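Local coordinates for protein cytokinin riboside 5'-monophosphate phosphoribohydrolase (Corynebacterium glutamicum, PDB 5WQ3) that belongs to the LOG family of the SLOG clan, whose members share a Rossmann-like alpha/beta fold built on a parallel sheet, at residues Val71-Ser76 against Glu94-Ala99; Ala165-Pro170 against Lys240-Ala245; Asp177-Val182 against Ala205-Trp210; Glu181-Val186 against Phe194-Ile199. All blocks are in the same frame, centred on the assembly; numbering follows the deposited sequence. Where two conformers were deposited one is given.

The four contacts sample one parallel sheet and the helices packed against it. Contacts 1, 2 and 4 each press a helix onto one of three consecutive strands, 70-74, 166-168 and 196-199; their centres lie about 8 Å apart from contact 1 to contact 2 and about 9 Å from contact 2 to contact 4. Contact 3 lies within the helix layer on one face, between helices 173-188 and 201-216, about 9 Å from contact 4 and about 19 Å from contact 1, centre to centre. Contacts 3 and 4 share Glu181 and Val182. Along the chain contact 1 closes first, while contacts 3 and 4 both fall between the two halves of contact 2. Helices thus cover both sheet faces.

Contact 1 (Val71-Ser76 against Glu94-Ala99)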
loop_
_atom_site.group_PDB
_atom_site.type_symbol
_atom_site.label_atom_id
_atom_site.label_comp_id
_atom_site.label_asym_id
_atom_site.label_seq_id
_atom_site.Cartn_x
_atom_site.Cartn_y
_atom_site.Cartn_z
ATOM N N VAL C 71 30.836 20.059 59.689
ATOM C CA VAL C 71 31.885 19.925 58.737
ATOM C C VAL C 71 31.278 19.739 57.348
ATOM O O VAL C 71 30.383 18.935 57.188
ATOM C CB VAL C 71 32.740 18.695 59.080
ATOM C CG1 VAL C 71 33.878 18.552 58.075
ATOM C CG2 VAL C 71 33.280 18.881 60.484
ATOM N N THR C 72 31.839 20.425 56.367
ATOM C CA THR C 72 31.515 20.215 54.975
ATOM C C THR C 72 32.488 19.223 54.365
ATOM O O THR C 72 33.664 19.345 54.509
ATOM C CB THR C 72 31.531 21.512 54.119
ATOM O OG1 THR C 72 30.646 22.472 54.632
ATOM C CG2 THR C 72 31.110 21.223 52.710
ATOM N N VAL C 73 31.947 18.247 53.679
ATOM C CA VAL C 73 32.811 17.239 52.935
ATOM C C VAL C 73 32.483 17.353 51.416
ATOM O O VAL C 73 31.328 17.383 51.027
ATOM C CB VAL C 73 32.536 15.783 53.399
ATOM C CG1 VAL C 73 33.537 14.791 52.775
ATOM C CG2 VAL C 73 32.607 15.724 54.907
ATOM N N PHE C 74 33.522 17.389 50.596
ATOM C CA PHE C 74 33.449 17.544 49.159
ATOM C C PHE C 74 34.196 16.320 48.610
ATOM O O PHE C 74 35.039 15.747 49.314
ATOM C CB PHE C 74 34.209 18.794 48.664
ATOM C CG PHE C 74 33.583 20.056 49.074
ATOM C CD1 PHE C 74 32.352 20.388 48.587
ATOM C CD2 PHE C 74 34.159 20.846 50.084
ATOM C CE1 PHE C 74 31.711 21.530 49.005
ATOM C CE2 PHE C 74 33.514 21.978 50.554
ATOM C CZ PHE C 74 32.292 22.332 49.988
ATOM N N GLY C 75 33.847 15.948 47.391
ATOM C CA GLY C 75 34.574 14.933 46.623
ATOM C C GLY C 75 33.769 14.595 45.388
ATOM O O GLY C 75 32.603 15.027 45.276
ATOM N N SER C 76 34.369 13.818 44.492
ATOM C CA SER C 76 33.856 13.570 43.115
ATOM C C SER C 76 32.471 12.948 43.099
ATOM O O SER C 76 32.213 11.947 43.794
ATOM C CB SER C 76 34.776 12.597 42.363
ATOM O OG SER C 76 34.214 12.218 41.084
ATOM N N GLU C 94 30.335 8.717 59.366
ATOM C CA GLU C 94 30.073 8.040 60.650
ATOM C C GLU C 94 30.930 8.629 61.797
ATOM O O GLU C 94 30.410 8.937 62.869
ATOM C CB GLU C 94 30.327 6.542 60.512
ATOM C CG GLU C 94 29.831 5.719 61.699
ATOM C CD GLU C 94 30.883 5.518 62.787
ATOM O OE1 GLU C 94 30.652 5.973 63.950
ATOM O OE2 GLU C 94 31.937 4.895 62.467
ATOM N N LYS C 95 32.231 8.800 61.573
ATOM C CA LYS C 95 33.157 9.293 62.607
ATOM C C LYS C 95 32.944 10.758 62.917
ATOM O O LYS C 95 33.142 11.189 64.036
ATOM C CB LYS C 95 34.588 9.118 62.099
ATOM C CG LYS C 95 35.006 7.635 61.988
ATOM C CD LYS C 95 36.336 7.472 61.297
ATOM C CE LYS C 95 36.749 6.007 61.064
ATOM N NZ LYS C 95 36.826 5.285 62.342
ATOM N N LEU C 96 32.590 11.551 61.904
ATOM C CA LEU C 96 32.258 12.945 62.169
ATOM C C LEU C 96 31.053 13.045 63.100
ATOM O O LEU C 96 31.017 13.878 63.963
ATOM C CB LEU C 96 32.000 13.741 60.861
ATOM C CG LEU C 96 33.273 14.012 60.089
ATOM C CD1 LEU C 96 32.971 14.501 58.679
ATOM C CD2 LEU C 96 34.095 15.028 60.875
ATOM N N VAL C 97 30.076 12.170 62.924
ATOM C CA VAL C 97 28.847 12.255 63.736
ATOM C C VAL C 97 29.133 11.776 65.159
ATOM O O VAL C 97 28.580 12.300 66.070
ATOM C CB VAL C 97 27.745 11.389 63.163
ATOM C CG1 VAL C 97 26.650 11.077 64.222
ATOM C CG2 VAL C 97 27.153 12.100 61.973
ATOM N N ALA C 98 30.059 10.830 65.310
ATOM C CA ALA C 98 30.526 10.353 66.638
ATOM C C ALA C 98 31.307 11.458 67.325
ATOM O O ALA C 98 31.433 11.454 68.535
ATOM C CB ALA C 98 31.379 9.099 66.468
ATOM N N ALA C 99 31.872 12.404 66.574
ATOM C CA ALA C 99 32.481 13.557 67.187
ATOM C C ALA C 99 31.520 14.705 67.350
ATOM O O ALA C 99 31.973 15.785 67.618
ATOM C CB ALA C 99 33.731 14.032 66.456
#
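Leu96 packs against Val71 and Val73 in a buried, wholly apolar helix-on-strand contact, helix 84-98 lying over strand 70-74 in the interior of the sheet. The evidence is a divided grip: CD2 of the leucine meets Val71 alone, while CD1 lies between Val71 and Val73. Leu96 CD2 meets CG2 of Val71 at 4.0 Å, while Leu96 CD1 lies 4.0 Å from Val73 CG2 and also approaches Val71 CG1 at 4.2 Å. The fork therefore spans two residues of the strand that point to the same face. Leu96 contributes 59 of the 107 Å² buried, more than both valines together. Its side chain stands at about a right angle to that of Val71 and meets Val73 more obliquely.

Both valines adopt nearly the same first torsion, with CG1 trans to the main-chain nitrogen. Val71 (-179°) presents both methyls, one to each leucine methyl, while the -173° torsion of Val73 turns its CG2 toward Leu96 CD1. Strand 70-74, helix 84-98 and strand 102-105 form a beta-alpha-beta unit of the Rossmann-like sheet, and Leu96 belongs to the crossover helix of that unit. Backbone hydrogen bonds from Val71 and Val73 to strand 102-105, and from Thr72 to Ala165 and Val167, hold strand 70-74 between its neighbours. Thr72 points away from the helix, its OG1 bonded to Ser163 OG, whereas Phe74 makes edge-to-face ring contacts with Phe159 and Phe166. On the helix side Leu96 also touches Val239 of helix 235-246, and Lys95 forms a salt bridge with Asp236.

Contact 2 (Ala165-Pro170 against Lys240-Ala245)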
loop_
_atom_site.group_PDB
_atom_site.type_symbol
_atom_site.label_atom_id
_atom_site.label_comp_id
_atom_site.label_asym_id
_atom_site.label_seq_id
_atom_site.Cartn_x
_atom_site.Cartn_y
_atom_site.Cartn_z
ATOM N N ALA C 165 34.743 23.587 59.154
ATOM C CA ALA C 165 35.883 22.789 58.688
ATOM C C ALA C 165 35.479 22.254 57.340
ATOM O O ALA C 165 34.298 22.101 57.073
ATOM C CB ALA C 165 36.172 21.624 59.651
ATOM N N PHE C 166 36.469 22.039 56.460
ATOM C CA PHE C 166 36.287 21.440 55.156
ATOM C C PHE C 166 37.208 20.196 55.096
ATOM O O PHE C 166 38.400 20.283 55.393
ATOM C CB PHE C 166 36.762 22.348 54.007
ATOM C CG PHE C 166 35.725 23.321 53.437
ATOM C CD1 PHE C 166 34.521 23.549 54.050
ATOM C CD2 PHE C 166 36.047 24.083 52.294
ATOM C CE1 PHE C 166 33.627 24.482 53.525
ATOM C CE2 PHE C 166 35.169 25.017 51.767
ATOM C CZ PHE C 166 33.934 25.223 52.400
ATOM N N VAL C 167 36.634 19.090 54.669
ATOM C CA VAL C 167 37.362 17.877 54.310
ATOM C C VAL C 167 37.128 17.536 52.847
ATOM O O VAL C 167 36.026 17.432 52.388
ATOM C CB VAL C 167 36.885 16.684 55.130
ATOM C CG1 VAL C 167 37.652 15.411 54.728
ATOM C CG2 VAL C 167 37.074 16.979 56.583
ATOM N N CYS C 168 38.205 17.358 52.096
ATOM C CA CYS C 168 38.073 17.061 50.666
ATOM C C CYS C 168 38.535 15.661 50.398
ATOM O O CYS C 168 39.735 15.387 50.470
ATOM C CB CYS C 168 38.930 18.033 49.868
ATOM S SG CYS C 168 38.415 19.774 49.989
ATOM N N LEU C 169 37.576 14.776 50.142
ATOM C CA LEU C 169 37.852 13.511 49.489
ATOM C C LEU C 169 38.341 13.784 48.060
ATOM O O LEU C 169 38.271 14.938 47.525
ATOM C CB LEU C 169 36.650 12.579 49.529
ATOM C CG LEU C 169 36.046 12.157 50.894
ATOM C CD1 LEU C 169 34.629 11.650 50.846
ATOM C CD2 LEU C 169 36.897 11.057 51.513
ATOM N N PRO C 170 38.932 12.754 47.441
ATOM C CA PRO C 170 39.372 12.956 46.082
ATOM C C PRO C 170 38.251 13.455 45.181
ATOM O O PRO C 170 37.092 13.046 45.325
ATOM C CB PRO C 170 39.826 11.548 45.653
ATOM C CG PRO C 170 40.329 10.956 46.923
ATOM C CD PRO C 170 39.301 11.409 47.937
ATOM N N LYS C 240 40.167 13.834 64.553
ATOM C CA LYS C 240 40.973 14.395 65.639
ATOM C C LYS C 240 41.674 15.706 65.321
ATOM O O LYS C 240 41.771 16.543 66.193
ATOM C CB LYS C 240 42.050 13.364 66.119
ATOM C CG LYS C 240 42.672 13.749 67.451
ATOM C CD LYS C 240 43.825 12.791 67.866
ATOM C CE LYS C 240 44.163 12.960 69.363
ATOM N NZ LYS C 240 44.768 14.283 69.640
ATOM N N PHE C 241 42.164 15.900 64.094
ATOM C CA PHE C 241 42.755 17.161 63.714
ATOM C C PHE C 241 41.681 18.272 63.841
ATOM O O PHE C 241 41.913 19.317 64.333
ATOM C CB PHE C 241 43.210 17.037 62.300
ATOM C CG PHE C 241 43.915 18.240 61.768
ATOM C CD1 PHE C 241 45.266 18.446 62.007
ATOM C CD2 PHE C 241 43.216 19.149 60.959
ATOM C CE1 PHE C 241 45.931 19.553 61.465
ATOM C CE2 PHE C 241 43.851 20.218 60.417
ATOM C CZ PHE C 241 45.223 20.434 60.648
ATOM N N ILE C 242 40.509 17.968 63.412
ATOM C CA ILE C 242 39.360 18.930 63.470
ATOM C C ILE C 242 38.931 19.237 64.899
ATOM O O ILE C 242 38.891 20.398 65.327
ATOM C CB ILE C 242 38.209 18.374 62.618
ATOM C CG1 ILE C 242 38.696 18.264 61.174
ATOM C CG2 ILE C 242 36.933 19.283 62.671
ATOM C CD1 ILE C 242 37.698 17.614 60.235
ATOM N N VAL C 243 38.650 18.201 65.659
ATOM C CA VAL C 243 38.364 18.349 67.089
ATOM C C VAL C 243 39.392 19.204 67.838
ATOM O O VAL C 243 39.047 20.165 68.566
ATOM C CB VAL C 243 38.251 16.962 67.770
ATOM C CG1 VAL C 243 38.266 17.122 69.292
ATOM C CG2 VAL C 243 37.028 16.240 67.255
ATOM N N ASP C 244 40.669 18.852 67.646
ATOM C CA ASP C 244 41.724 19.555 68.288
ATOM C C ASP C 244 41.805 20.990 67.805
ATOM O O ASP C 244 42.036 21.901 68.594
ATOM C CB ASP C 244 43.104 18.880 68.031
ATOM C CG ASP C 244 43.271 17.633 68.835
ATOM O OD1 ASP C 244 42.341 17.349 69.645
ATOM O OD2 ASP C 244 44.277 16.876 68.628
ATOM N N ALA C 245 41.626 21.209 66.513
ATOM C CA ALA C 245 41.658 22.574 66.009
ATOM C C ALA C 245 40.514 23.422 66.604
ATOM O O ALA C 245 40.653 24.628 66.726
ATOM C CB ALA C 245 41.546 22.575 64.505
#
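Ile242 closes on Ala165 and Val167 with two different branches. Its CG2 methyl rests 3.9 Å from Ala165 CB, and the end of its longer arm, CD1, reaches Val167 CG2 at 3.8 Å. Extension explains that reach: a second torsion of 175° stretches the arm to its full length, so one isoleucine spans Ala165 and Val167, its side chain crossing that of Val167 at about a right angle. The backbones come closest here too, with 7.1 Å between the CA atoms of Ala165 and Ile242. All three residues are buried, and Ile242 supplies 55 of the 112 Å² covered.

The other side of the helix is different in character. Lys240 and Asp244, one turn apart and exposed, pair in a salt bridge of 2.8 Å from Lys240 NZ to Asp244 OD2, which receives it on its syn lone pair. This ion pair spans one turn of the helix itself and adds nothing to its hold on the strand.

Around the apolar patch, Ile242 also touches Tyr101, and Phe241 packs on Pro195 and Val197, so helix 235-246 lies over strands 166-168 and 196-199, while Ala165 and Val167 also pack on Val71 of the adjoining strand 70-74.

Contact 3 (Asp177-Val182 against Ala205-Trp210); sequences DELFEV and AGLVDW
Leu207 sets one methyl, CD2, against two side chains of the facing helix, those of Phe180 and Leu179. The nearer is the far end of the phenyl ring: Phe180 CZ lies 4.1 Å from Leu207 CD2, the methyl approaching the ring obliquely. Leu179 meets the same methyl a little less closely, with 4.3 Å between Leu179 CD2 and Leu207 CD2. Phe180 and Leu207 reach across from their own helices to meet between them, although their CA atoms, the closest pair, are 11.6 Å apart. The leucine's first torsion of -179° carries CG away from its own main-chain nitrogen and helps extend the branch across that separation.

Burial follows the same pattern. Leu207 gives 46 and Phe180 35 of the 101 Å² covered, with Leu179 adding 15. Leu179 is the buried member, turned also onto Ile196, whereas Phe180 and Leu207 remain partly exposed. Trp204 and Ile211 continue the row on helix 201-216, touching Leu179 and Phe180 respectively. Helices 173-188 and 201-216, which flank strand 196-199 in the chain, are neighbours on the same face of the parallel sheet, with Leu179 and Val208 both touching Leu198 beneath them.

Between these two segments, then, the helices meet through methyl groups and a ring at ordinary van der Waals separations, a small apolar contact without directional bonds to fix its geometry.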
loop_
_atom_site.group_PDB
_atom_site.type_symbol
_atom_site.label_atom_id
_atom_site.label_comp_id
_atom_site.label_asym_id
_atom_site.label_seq_id
_atom_site.Cartn_x
_atom_site.Cartn_y
_atom_site.Cartn_z
ATOM N N ASP C 177 37.762 23.677 43.241
ATOM C CA ASP C 177 37.179 25.042 43.382
ATOM C C ASP C 177 36.941 25.423 44.868
ATOM O O ASP C 177 37.358 26.502 45.346
ATOM C CB ASP C 177 35.870 25.094 42.542
ATOM C CG ASP C 177 35.154 26.509 42.599
ATOM O OD1 ASP C 177 35.766 27.530 42.983
ATOM O OD2 ASP C 177 33.963 26.528 42.278
ATOM N N GLU C 178 36.250 24.562 45.617
ATOM C CA GLU C 178 35.974 24.811 47.098
ATOM C C GLU C 178 37.226 24.790 47.885
ATOM O O GLU C 178 37.421 25.589 48.777
ATOM C CB GLU C 178 35.079 23.717 47.662
ATOM C CG GLU C 178 33.688 23.830 47.150
ATOM C CD GLU C 178 32.931 24.961 47.832
ATOM O OE1 GLU C 178 33.458 25.660 48.740
ATOM O OE2 GLU C 178 31.775 25.113 47.480
ATOM N N LEU C 179 38.163 23.913 47.520
ATOM C CA LEU C 179 39.414 23.899 48.256
ATOM C C LEU C 179 40.166 25.167 48.205
ATOM O O LEU C 179 40.631 25.663 49.243
ATOM C CB LEU C 179 40.326 22.739 47.736
ATOM C CG LEU C 179 41.674 22.676 48.424
ATOM C CD1 LEU C 179 41.596 22.466 49.925
ATOM C CD2 LEU C 179 42.567 21.583 47.798
ATOM N N PHE C 180 40.362 25.725 46.987
ATOM C CA PHE C 180 41.129 26.936 46.862
ATOM C C PHE C 180 40.364 28.158 47.370
ATOM O O PHE C 180 40.966 29.042 47.914
ATOM C CB PHE C 180 41.725 27.117 45.506
ATOM C CG PHE C 180 42.838 26.139 45.237
ATOM C CD1 PHE C 180 44.003 26.240 45.929
ATOM C CD2 PHE C 180 42.686 25.135 44.335
ATOM C CE1 PHE C 180 45.033 25.347 45.768
ATOM C CE2 PHE C 180 43.739 24.202 44.123
ATOM C CZ PHE C 180 44.896 24.337 44.853
ATOM N N GLU C 181 39.056 28.098 47.349
ATOM C CA GLU C 181 38.287 29.150 48.017
ATOM C C GLU C 181 38.464 29.146 49.522
ATOM O O GLU C 181 38.713 30.178 50.101
ATOM C CB GLU C 181 36.877 28.911 47.663
ATOM C CG GLU C 181 35.871 29.938 48.018
ATOM C CD GLU C 181 34.570 29.483 47.379
ATOM O OE1 GLU C 181 34.611 29.088 46.164
ATOM O OE2 GLU C 181 33.561 29.426 48.112
ATOM N N VAL C 182 38.386 27.986 50.172
ATOM C CA VAL C 182 38.559 27.996 51.620
ATOM C C VAL C 182 39.996 28.398 51.956
ATOM O O VAL C 182 40.246 29.116 52.900
ATOM C CB VAL C 182 38.121 26.703 52.328
ATOM C CG1 VAL C 182 38.789 25.451 51.745
ATOM C CG2 VAL C 182 38.419 26.794 53.813
ATOM N N ALA C 205 49.096 13.992 46.441
ATOM C CA ALA C 205 50.524 14.337 46.646
ATOM C C ALA C 205 51.036 15.328 45.598
ATOM O O ALA C 205 51.719 16.287 45.901
ATOM C CB ALA C 205 51.465 13.059 46.699
ATOM N N GLY C 206 50.713 15.094 44.347
ATOM C CA GLY C 206 51.262 15.933 43.298
ATOM C C GLY C 206 50.745 17.353 43.328
ATOM O O GLY C 206 51.465 18.301 42.983
ATOM N N LEU C 207 49.509 17.540 43.797
ATOM C CA LEU C 207 49.065 18.919 43.953
ATOM C C LEU C 207 49.824 19.602 45.083
ATOM O O LEU C 207 50.287 20.720 44.988
ATOM C CB LEU C 207 47.527 18.891 44.244
ATOM C CG LEU C 207 46.960 20.313 44.409
ATOM C CD1 LEU C 207 47.111 21.148 43.154
ATOM C CD2 LEU C 207 45.506 20.301 44.930
ATOM N N VAL C 208 49.893 18.931 46.223
ATOM C CA VAL C 208 50.564 19.530 47.391
ATOM C C VAL C 208 52.070 19.780 47.098
ATOM O O VAL C 208 52.605 20.797 47.493
ATOM C CB VAL C 208 50.306 18.668 48.664
ATOM C CG1 VAL C 208 51.019 19.288 49.859
ATOM C CG2 VAL C 208 48.819 18.592 48.932
ATOM N N ASP C 209 52.731 18.864 46.385
ATOM C CA ASP C 209 54.163 19.084 46.000
ATOM C C ASP C 209 54.333 20.336 45.109
ATOM O O ASP C 209 55.249 21.156 45.286
ATOM C CB ASP C 209 54.736 17.855 45.292
ATOM C CG ASP C 209 54.630 16.566 46.127
ATOM O OD1 ASP C 209 54.568 16.628 47.369
ATOM O OD2 ASP C 209 54.606 15.464 45.546
ATOM N N TRP C 210 53.439 20.508 44.149
ATOM C CA TRP C 210 53.510 21.679 43.295
ATOM C C TRP C 210 53.288 22.931 44.119
ATOM O O TRP C 210 54.002 23.915 43.982
ATOM C CB TRP C 210 52.479 21.577 42.156
ATOM C CG TRP C 210 52.446 22.761 41.223
ATOM C CD1 TRP C 210 53.380 23.115 40.285
ATOM C CD2 TRP C 210 51.442 23.775 41.184
ATOM N NE1 TRP C 210 53.008 24.272 39.656
ATOM C CE2 TRP C 210 51.809 24.689 40.196
ATOM C CE3 TRP C 210 50.269 23.965 41.872
ATOM C CZ2 TRP C 210 51.067 25.796 39.900
ATOM C CZ3 TRP C 210 49.513 25.071 41.573
ATOM C CH2 TRP C 210 49.916 25.964 40.576
#

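Contact 4 (Glu181-Val186 against Phe194-Ile199)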
loop_
_atom_site.group_PDB
_atom_site.type_symbol
_atom_site.label_atom_id
_atom_site.label_comp_id
_atom_site.label_asym_id
_atom_site.label_seq_id
_atom_site.Cartn_x
_atom_site.Cartn_y
_atom_site.Cartn_z
ATOM N N GLU C 181 39.056 28.098 47.349
ATOM C CA GLU C 181 38.287 29.150 48.017
ATOM C C GLU C 181 38.464 29.146 49.522
ATOM O O GLU C 181 38.713 30.178 50.101
ATOM C CB GLU C 181 36.877 28.911 47.663
ATOM C CG GLU C 181 35.871 29.938 48.018
ATOM C CD GLU C 181 34.570 29.483 47.379
ATOM O OE1 GLU C 181 34.611 29.088 46.164
ATOM O OE2 GLU C 181 33.561 29.426 48.112
ATOM N N VAL C 182 38.386 27.986 50.172
ATOM C CA VAL C 182 38.559 27.996 51.620
ATOM C C VAL C 182 39.996 28.398 51.956
ATOM O O VAL C 182 40.246 29.116 52.900
ATOM C CB VAL C 182 38.121 26.703 52.328
ATOM C CG1 VAL C 182 38.789 25.451 51.745
ATOM C CG2 VAL C 182 38.419 26.794 53.813
ATOM N N LEU C 183 40.949 27.900 51.186
ATOM C CA LEU C 183 42.329 28.248 51.420
ATOM C C LEU C 183 42.533 29.780 51.356
ATOM O O LEU C 183 43.206 30.312 52.215
ATOM C CB LEU C 183 43.257 27.547 50.434
ATOM C CG LEU C 183 43.625 26.144 50.860
ATOM C CD1 LEU C 183 44.298 25.443 49.702
ATOM C CD2 LEU C 183 44.541 26.158 52.078
ATOM N N CYS C 184 41.935 30.440 50.375
ATOM C CA CYS C 184 42.006 31.905 50.265
ATOM C C CYS C 184 41.221 32.649 51.385
ATOM O O CYS C 184 41.592 33.753 51.767
ATOM C CB CYS C 184 41.542 32.340 48.864
ATOM S SG CYS C 184 41.549 34.125 48.574
ATOM N N MET C 185 40.153 32.045 51.900
ATOM C CA MET C 185 39.396 32.581 53.009
ATOM C C MET C 185 40.214 32.417 54.290
ATOM O O MET C 185 40.230 33.305 55.130
ATOM C CB MET C 185 38.048 31.920 53.136
ATOM C CG MET C 185 37.114 32.144 51.962
ATOM S SD MET C 185 36.455 33.813 51.946
ATOM C CE MET C 185 37.218 34.561 50.514
ATOM N N VAL C 186 40.951 31.310 54.415
ATOM C CA VAL C 186 41.785 31.147 55.597
ATOM C C VAL C 186 42.947 32.130 55.555
ATOM O O VAL C 186 43.222 32.839 56.545
ATOM C CB VAL C 186 42.233 29.698 55.814
ATOM C CG1 VAL C 186 43.338 29.590 56.853
ATOM C CG2 VAL C 186 41.039 28.869 56.216
ATOM N N PHE C 194 39.546 27.173 61.102
ATOM C CA PHE C 194 38.744 26.509 60.067
ATOM C C PHE C 194 39.663 25.474 59.457
ATOM O O PHE C 194 40.311 25.768 58.504
ATOM C CB PHE C 194 38.276 27.514 59.032
ATOM C CG PHE C 194 37.108 27.061 58.205
ATOM C CD1 PHE C 194 37.253 26.069 57.242
ATOM C CD2 PHE C 194 35.853 27.643 58.375
ATOM C CE1 PHE C 194 36.176 25.611 56.504
ATOM C CE2 PHE C 194 34.760 27.207 57.619
ATOM C CZ PHE C 194 34.922 26.184 56.669
ATOM N N PRO C 195 39.744 24.292 60.046
ATOM C CA PRO C 195 40.706 23.282 59.552
ATOM C C PRO C 195 40.323 22.698 58.185
ATOM O O PRO C 195 39.148 22.639 57.793
ATOM C CB PRO C 195 40.703 22.227 60.664
ATOM C CG PRO C 195 39.401 22.413 61.346
ATOM C CD PRO C 195 39.158 23.885 61.311
ATOM N N ILE C 196 41.339 22.251 57.446
ATOM C CA ILE C 196 41.154 21.866 56.098
ATOM C C ILE C 196 41.899 20.570 55.996
ATOM O O ILE C 196 43.108 20.521 56.328
ATOM C CB ILE C 196 41.756 22.883 55.107
ATOM C CG1 ILE C 196 41.071 24.266 55.230
ATOM C CG2 ILE C 196 41.656 22.300 53.688
ATOM C CD1 ILE C 196 41.799 25.345 54.480
ATOM N N VAL C 197 41.195 19.537 55.580
ATOM C CA VAL C 197 41.828 18.211 55.510
ATOM C C VAL C 197 41.657 17.603 54.145
ATOM O O VAL C 197 40.548 17.707 53.559
ATOM C CB VAL C 197 41.209 17.221 56.506
ATOM C CG1 VAL C 197 41.987 15.895 56.467
ATOM C CG2 VAL C 197 41.219 17.810 57.892
ATOM N N LEU C 198 42.755 17.015 53.602
ATOM C CA LEU C 198 42.654 16.286 52.330
ATOM C C LEU C 198 42.832 14.794 52.632
ATOM O O LEU C 198 43.787 14.433 53.293
ATOM C CB LEU C 198 43.692 16.784 51.243
ATOM C CG LEU C 198 43.918 18.334 51.046
ATOM C CD1 LEU C 198 44.946 18.628 49.995
ATOM C CD2 LEU C 198 42.656 19.095 50.674
ATOM N N ILE C 199 41.952 13.955 52.118
ATOM C CA ILE C 199 42.004 12.517 52.294
ATOM C C ILE C 199 42.467 11.823 51.035
ATOM O O ILE C 199 41.858 11.959 50.035
ATOM C CB ILE C 199 40.633 11.952 52.632
ATOM C CG1 ILE C 199 40.015 12.676 53.816
ATOM C CG2 ILE C 199 40.690 10.454 52.798
ATOM C CD1 ILE C 199 40.577 12.371 55.157
#
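Ile196, with 76 Å² covered, is the centre of the contact. Val182 was deposited in two conformers, so its contacts, those of the one given, are less certain. Ile196 CD1 meets three side chains: Val182 CG2 at 3.7 Å, Leu183 CD2 at 3.7 Å and Val186 CG2 at 4.0 Å. The ends of Ile196 and Val182 meet head-on, Leu183 slants across the isoleucine, and Val186 passes alongside, running the other way.

Val182 comes next, with 52 Å². Its first torsion of 54° puts CG1 between the main-chain nitrogen and carbonyl carbon and leaves CG2 trans to the nitrogen, facing the third residue, Phe194 (40 Å²). Val182 CG2 lies 3.7 Å from Phe194 CD1, approaching the ring obliquely. The backbone side of Phe194 is covered by Val186, whose CG2 is 3.9 Å from Phe194 O. Edge-to-face contact with Phe166 ties the ring to the neighbouring strand.

The axes of the short segments 181-186 and 196-199 approach to 10.6 Å, with 151° between their N-to-C directions, so the helix runs roughly antiparallel to the strand. That is the geometry of a beta-alpha-beta crossover, here strand 166-168, helix 173-188 and strand 196-199, the repeating element of Rossmann-like folds.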